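Local structure of isochorismatase family protein family (Burkholderia thailandensis, 3TXY) at the interface of chains A and B. The protein belongs to the isochorismatase-like cysteine hydrolase family and is therefore probably a hydrolase. Sequence-based numbering; all coordinates share one arbitrary frame. Chains: chain A/B, Isochorismatase family protein family.

Contact 1: the interface of chains A and B. Residues chain A 137-138, 141-142, 145; chain B 141, 145, 176.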
ATOM      1  N   ASN A 137      -1.164  -8.764  -5.296  1.00  8.76           N
ATOM      2  CA  ASN A 137      -1.601  -8.099  -4.072  1.00  9.00           C
ATOM      3  C   ASN A 137      -0.505  -7.664  -3.118  1.00  9.31           C
ATOM      4  O   ASN A 137      -0.794  -7.023  -2.119  1.00  9.57           O
ATOM      5  CB  ASN A 137      -2.568  -8.980  -3.271  1.00  9.31           C
ATOM      6  CG  ASN A 137      -3.583  -9.660  -4.131  1.00  9.53           C
ATOM      7  OD1 ASN A 137      -3.237 -10.585  -4.885  1.00  9.78           O
ATOM      8  ND2 ASN A 137      -4.845  -9.241  -4.021  1.00  9.55           N
ATOM      9  N   ILE A 138       0.742  -8.060  -3.358  1.00  9.63           N
ATOM     10  CA  ILE A 138       1.787  -7.810  -2.383  1.00 10.11           C
ATOM     11  C   ILE A 138       2.765  -6.779  -2.965  1.00  9.90           C
ATOM     12  O   ILE A 138       2.508  -5.585  -2.867  1.00  9.81           O
ATOM     13  CB  ILE A 138       2.449  -9.137  -1.940  1.00 10.74           C
ATOM     14  CG1 ILE A 138       1.402 -10.092  -1.357  1.00 11.05           C
ATOM     15  CG2 ILE A 138       3.610  -8.888  -0.981  1.00 11.19           C
ATOM     16  CD1 ILE A 138       0.654  -9.601  -0.112  1.00 11.25           C
ATOM     17  N   GLU A 141       0.997  -4.512  -5.743  1.00  8.87           N
ATOM     18  CA  GLU A 141       0.016  -3.571  -5.192  1.00  8.89           C
ATOM     19  C   GLU A 141       0.650  -2.485  -4.322  1.00  8.78           C
ATOM     20  O   GLU A 141       0.275  -1.316  -4.404  1.00  8.62           O
ATOM     21  CB  GLU A 141      -1.060  -4.307  -4.408  1.00  8.99           C
ATOM     22  CG  GLU A 141      -2.096  -3.366  -3.794  1.00  9.17           C
ATOM     23  CD  GLU A 141      -3.350  -4.088  -3.357  1.00  9.49           C
ATOM     24  OE1 GLU A 141      -3.599  -5.215  -3.854  1.00  9.70           O
ATOM     25  OE2 GLU A 141      -4.091  -3.520  -2.514  1.00  9.71           O
ATOM     26  N   SER A 142       1.602  -2.861  -3.463  1.00  9.12           N
ATOM     27  CA  SER A 142       2.275  -1.878  -2.605  1.00  9.22           C
ATOM     28  C   SER A 142       3.012  -0.830  -3.445  1.00  9.13           C
ATOM     29  O   SER A 142       2.994   0.367  -3.126  1.00  9.23           O
ATOM     30  CB  SER A 142       3.245  -2.556  -1.648  1.00  9.54           C
ATOM     31  OG  SER A 142       2.568  -3.147  -0.543  1.00  9.78           O
ATOM     32  N   ARG A 145       0.174   1.354  -5.085  1.00  8.98           N
ATOM     33  CA  ARG A 145      -0.343   2.295  -4.106  1.00  9.33           C
ATOM     34  C   ARG A 145       0.596   3.477  -3.847  1.00  9.61           C
ATOM     35  O   ARG A 145       0.180   4.625  -3.822  1.00  9.69           O
ATOM     36  CB  ARG A 145      -0.611   1.565  -2.800  1.00  9.44           C
ATOM     37  CG  ARG A 145      -1.882   0.731  -2.841  1.00  9.43           C
ATOM     38  CD  ARG A 145      -2.067  -0.001  -1.515  1.00  9.61           C
ATOM     39  NE  ARG A 145      -3.250  -0.857  -1.502  1.00  9.73           N
ATOM     40  CZ  ARG A 145      -4.390  -0.611  -0.856  1.00  9.90           C
ATOM     41  NH1 ARG A 145      -4.549   0.482  -0.118  1.00 10.17           N
ATOM     42  NH2 ARG A 145      -5.375  -1.497  -0.944  1.00 10.07           N
TER
ATOM     43  N   GLU B 141      -5.404   0.549   4.983  1.00  8.87           N
ATOM     44  CA  GLU B 141      -4.466  -0.431   4.424  1.00  8.89           C
ATOM     45  C   GLU B 141      -3.185   0.205   3.884  1.00  8.78           C
ATOM     46  O   GLU B 141      -2.089  -0.315   4.091  1.00  8.62           O
ATOM     47  CB  GLU B 141      -5.133  -1.263   3.340  1.00  8.99           C
ATOM     48  CG  GLU B 141      -4.189  -2.285   2.710  1.00  9.17           C
ATOM     49  CD  GLU B 141      -4.923  -3.352   1.930  1.00  9.49           C
ATOM     50  OE1 GLU B 141      -6.141  -3.543   2.174  1.00  9.70           O
ATOM     51  OE2 GLU B 141      -4.276  -4.003   1.071  1.00  9.71           O
ATOM     52  N   ARG B 145       0.386  -0.851   5.181  1.00  8.98           N
ATOM     53  CA  ARG B 145       1.445  -1.304   4.296  1.00  9.33           C
ATOM     54  C   ARG B 145       2.732  -0.484   4.421  1.00  9.61           C
ATOM     55  O   ARG B 145       3.823  -1.026   4.512  1.00  9.69           O
ATOM     56  CB  ARG B 145       0.952  -1.258   2.859  1.00  9.44           C
ATOM     57  CG  ARG B 145       0.016  -2.408   2.519  1.00  9.43           C
ATOM     58  CD  ARG B 145      -0.467  -2.278   1.078  1.00  9.61           C
ATOM     59  NE  ARG B 145      -1.406  -3.330   0.699  1.00  9.73           N
ATOM     60  CZ  ARG B 145      -1.144  -4.366  -0.098  1.00  9.90           C
ATOM     61  NH1 ARG B 145       0.049  -4.528  -0.658  1.00 10.17           N
ATOM     62  NH2 ARG B 145      -2.114  -5.237  -0.348  1.00 10.07           N
ATOM     63  N   ILE B 176      -4.433  -9.923   3.861  1.00 12.53           N
ATOM     64  CA  ILE B 176      -3.372  -8.921   3.820  1.00 11.76           C
ATOM     65  C   ILE B 176      -2.806  -8.601   5.181  1.00 11.18           C
ATOM     66  O   ILE B 176      -1.635  -8.734   5.390  1.00 11.19           O
ATOM     67  CB  ILE B 176      -3.832  -7.580   3.194  1.00 11.21           C
ATOM     68  CG1 ILE B 176      -4.463  -7.798   1.813  1.00 11.44           C
ATOM     69  CG2 ILE B 176      -2.639  -6.627   3.100  1.00 10.85           C
ATOM     70  CD1 ILE B 176      -3.536  -8.417   0.780  1.00 11.84           C
TER
HETATM   71  O   HOH W   1      -5.619  -4.969  -0.983  0.50 13.91           O

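Contact 2: the interface of chains A and B. Residues chain A 137, 164, 168, 171; chain B 171, 175-176.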
ATOM      1  N   ASN A 137      -1.164  -8.764  -5.296  1.00  8.76           N
ATOM      2  CA  ASN A 137      -1.601  -8.099  -4.072  1.00  9.00           C
ATOM      3  C   ASN A 137      -0.505  -7.664  -3.118  1.00  9.31           C
ATOM      4  O   ASN A 137      -0.794  -7.023  -2.119  1.00  9.57           O
ATOM      5  CB  ASN A 137      -2.568  -8.980  -3.271  1.00  9.31           C
ATOM      6  CG  ASN A 137      -3.583  -9.660  -4.131  1.00  9.53           C
ATOM      7  OD1 ASN A 137      -3.237 -10.585  -4.885  1.00  9.78           O
ATOM      8  ND2 ASN A 137      -4.845  -9.241  -4.021  1.00  9.55           N
ATOM      9  N   TRP A 164      -1.894 -15.572  -5.498  1.00 12.63           N
ATOM     10  CA  TRP A 164      -2.111 -16.908  -4.918  1.00 13.57           C
ATOM     11  C   TRP A 164      -3.480 -17.498  -5.153  1.00 13.98           C
ATOM     12  O   TRP A 164      -3.695 -18.695  -4.895  1.00 14.83           O
ATOM     13  CB  TRP A 164      -1.830 -16.896  -3.413  1.00 14.06           C
ATOM     14  CG  TRP A 164      -2.758 -15.981  -2.661  1.00 14.11           C
ATOM     15  CD1 TRP A 164      -4.057 -16.234  -2.241  1.00 14.52           C
ATOM     16  CD2 TRP A 164      -2.497 -14.602  -2.273  1.00 14.00           C
ATOM     17  NE1 TRP A 164      -4.589 -15.145  -1.617  1.00 14.53           N
ATOM     18  CE2 TRP A 164      -3.705 -14.132  -1.600  1.00 14.14           C
ATOM     19  CE3 TRP A 164      -1.410 -13.748  -2.383  1.00 13.91           C
ATOM     20  CZ2 TRP A 164      -3.794 -12.870  -1.069  1.00 14.14           C
ATOM     21  CZ3 TRP A 164      -1.523 -12.470  -1.850  1.00 13.78           C
ATOM     22  CH2 TRP A 164      -2.691 -12.041  -1.222  1.00 13.79           C
ATOM     23  N   ALA A 168      -8.111 -13.406  -5.221  1.00 14.32           N
ATOM     24  CA  ALA A 168      -7.192 -12.301  -4.895  1.00 13.63           C
ATOM     25  C   ALA A 168      -6.849 -11.484  -6.119  1.00 12.96           C
ATOM     26  O   ALA A 168      -6.812 -10.259  -6.070  1.00 12.58           O
ATOM     27  CB  ALA A 168      -5.924 -12.819  -4.245  1.00 13.44           C
ATOM     28  N   PHE A 171      -9.967  -9.401  -6.851  1.00 13.29           N
ATOM     29  CA  PHE A 171     -10.115  -8.329  -5.878  1.00 13.41           C
ATOM     30  C   PHE A 171      -9.200  -7.144  -6.201  1.00 13.02           C
ATOM     31  O   PHE A 171      -9.649  -6.021  -6.256  1.00 13.09           O
ATOM     32  CB  PHE A 171      -9.840  -8.810  -4.457  1.00 13.59           C
ATOM     33  CG  PHE A 171     -10.171  -7.783  -3.441  1.00 13.98           C
ATOM     34  CD1 PHE A 171      -9.213  -6.879  -3.004  1.00 13.79           C
ATOM     35  CD2 PHE A 171     -11.473  -7.662  -2.976  1.00 14.61           C
ATOM     36  CE1 PHE A 171      -9.552  -5.900  -2.087  1.00 14.12           C
ATOM     37  CE2 PHE A 171     -11.811  -6.686  -2.052  1.00 15.14           C
ATOM     38  CZ  PHE A 171     -10.845  -5.803  -1.615  1.00 14.61           C
TER
ATOM     39  N   PHE B 171     -11.360  -9.775   3.173  1.00 13.29           N
ATOM     40  CA  PHE B 171     -10.141  -9.885   2.384  1.00 13.41           C
ATOM     41  C   PHE B 171      -8.962  -9.187   3.068  1.00 13.02           C
ATOM     42  O   PHE B 171      -7.913  -9.770   3.227  1.00 13.09           O
ATOM     43  CB  PHE B 171     -10.321  -9.319   0.980  1.00 13.59           C
ATOM     44  CG  PHE B 171      -9.154  -9.594   0.108  1.00 13.98           C
ATOM     45  CD1 PHE B 171      -8.103  -8.692   0.018  1.00 13.79           C
ATOM     46  CD2 PHE B 171      -9.063 -10.804  -0.566  1.00 14.61           C
ATOM     47  CE1 PHE B 171      -7.003  -8.986  -0.769  1.00 14.12           C
ATOM     48  CE2 PHE B 171      -7.964 -11.096  -1.359  1.00 15.14           C
ATOM     49  CZ  PHE B 171      -6.934 -10.184  -1.451  1.00 14.61           C
ATOM     50  N   GLN B 175      -6.459 -11.808   4.411  1.00 14.61           N
ATOM     51  CA  GLN B 175      -5.506 -12.072   3.319  1.00 15.00           C
ATOM     52  C   GLN B 175      -4.292 -11.124   3.303  1.00 13.87           C
ATOM     53  O   GLN B 175      -3.253 -11.494   2.772  1.00 13.82           O
ATOM     54  CB  GLN B 175      -6.192 -12.033   1.945  1.00 16.20           C
ATOM     55  CG  GLN B 175      -7.355 -12.996   1.772  1.00 17.45           C
ATOM     56  CD  GLN B 175      -6.955 -14.450   1.855  1.00 18.97           C
ATOM     57  OE1 GLN B 175      -6.007 -14.896   1.193  1.00 20.43           O
ATOM     58  NE2 GLN B 175      -7.691 -15.214   2.657  1.00 20.21           N
ATOM     59  N   ILE B 176      -4.433  -9.923   3.861  1.00 12.53           N
ATOM     60  CA  ILE B 176      -3.372  -8.921   3.820  1.00 11.76           C
ATOM     61  C   ILE B 176      -2.806  -8.601   5.181  1.00 11.18           C
ATOM     62  O   ILE B 176      -1.635  -8.734   5.390  1.00 11.19           O
ATOM     63  CB  ILE B 176      -3.832  -7.580   3.194  1.00 11.21           C
ATOM     64  CG1 ILE B 176      -4.463  -7.798   1.813  1.00 11.44           C
ATOM     65  CG2 ILE B 176      -2.639  -6.627   3.100  1.00 10.85           C
ATOM     66  CD1 ILE B 176      -3.536  -8.417   0.780  1.00 11.84           C
TER

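Contact 1: the interface of chains A and B
Helix 136-149 of chain A packs against helix 136-149 of chain B, and the guanidinium of B:Arg145 carries much of this patch, reaching across to the backbone of chain A. Its two terminal nitrogens take hold of one carbonyl oxygen end-on: B:Arg145 NH2 lies 2.8 Å from A:Asn137 O, nearly along the C=O axis, and NH1 also bonds it. B:Arg145 NH1 bonds the hydroxyl A:Ser142 OG as well, at 2.9 Å, and both acceptors lie in the guanidinium plane. Arginine suits the place because its flat fan of N-H groups serves several acceptors, and serine offers a short hydroxyl on the helix face. Within chain B, B:Arg145 NE and NH2 grip B:Glu141 OE2 side-on, NE at 3.0 Å on the anti lone pair, which helps fix the group's rotation. With CG anti to the backbone N (chi1 179°) and an extended chain, A:Glu141 carries its carboxylate over the NH2 side of this guanidinium, planes 14° apart; its CG lies over the same face, towards the rim. Glutamate thus serves its own arginine through OE2 while stacking on the partner's. A:Glu141 OE2 and B:Glu141 OE2 share one water, and the arginines probably ease the closeness of the carboxylates. The side chains of A:Arg145 and B:Arg145 cross at about a right angle, with A:Arg145 CD 3.8 Å from B:Arg145 CD. The cluster lies about the two-fold axis, on helix 136-149, which follows strand 128-134.

Contact 2: the interface of chains A and B
The side-chain nitrogen A:Asn137 ND2 donates to the backbone oxygen A:Ala168 O at 3.0 Å, a fairly straight bond (164° at the hydrogen) that ties helix 136-149 to helix 166-180 within chain A. The donor stands above the carbonyl plane of A:Ala168, while the acceptor lies close to the amide plane of A:Asn137. An amide suits this position because it can bond its own chain while offering a compact, flat group to the partner: the same A:Asn137 ND2 comes within 3.4 Å of B:Phe171 CZ, at the far end of the ring.

The ring of B:Phe171 lies between A:Phe171 and its own B:Gln175, with its edge towards A:Ala168 and A:Asn137. With CG anti to the backbone N (chi1 -172°), it leans along its own helix, B:Gln175 CB over the centre of one face, and turns the other face to A:Phe171. There the symmetry counterparts form an offset stack with ring centroids 4.4 Å apart and planes 17° from parallel. The overlap is by the CD1 sides, A:Phe171 CD1 lying 3.7 Å from B:Phe171 CD1, so each ring covers the rim of the other. A:Ala168 CB meets the ring of B:Phe171 at its edge, in plane, and the small methyl group probably lets the phenyl group come close to the helix backbone, with A:Ala168 CA 3.8 Å from B:Phe171 CE2.

Beyond this aromatic pair, A:Trp164 extends from a loop towards B:Gln175. The indole offers a broad apolar surface together with an N-H, matching a glutamine that has both aliphatic and polar parts. A:Ala168 CB lies over one indole face, towards its rim, and the indole and B:Gln175 amide planes are well tilted from each other. The side chain of B:Gln175 bends at chi2, bringing OE1 to the indole nitrogen A:Trp164 NE1 at 3.2 Å in a weak hydrogen bond, while A:Trp164 CZ2 packs 3.9 Å from B:Gln175 CB.

Contact 1 and contact 2 are neighbouring patches of one two-fold interface, the centres of their C-alpha atoms about 9 Å apart. A:Asn137 joins them: its backbone oxygen serves contact 1 and its side chain contact 2. B:Ile176 also borders both, and helices 136-149 and 166-180 supply most of the residues. A charged patch thus adjoins an aromatic one. Off-axis contacts (A:Asn137 with B:Arg145 and B:Phe171, A:Trp164 with B:Gln175) recur with the chains exchanged, while the Phe171 stack and the Arg145–Glu141 cluster are their own twins. This dimer may be the functional assembly, although the structure alone does not prove it.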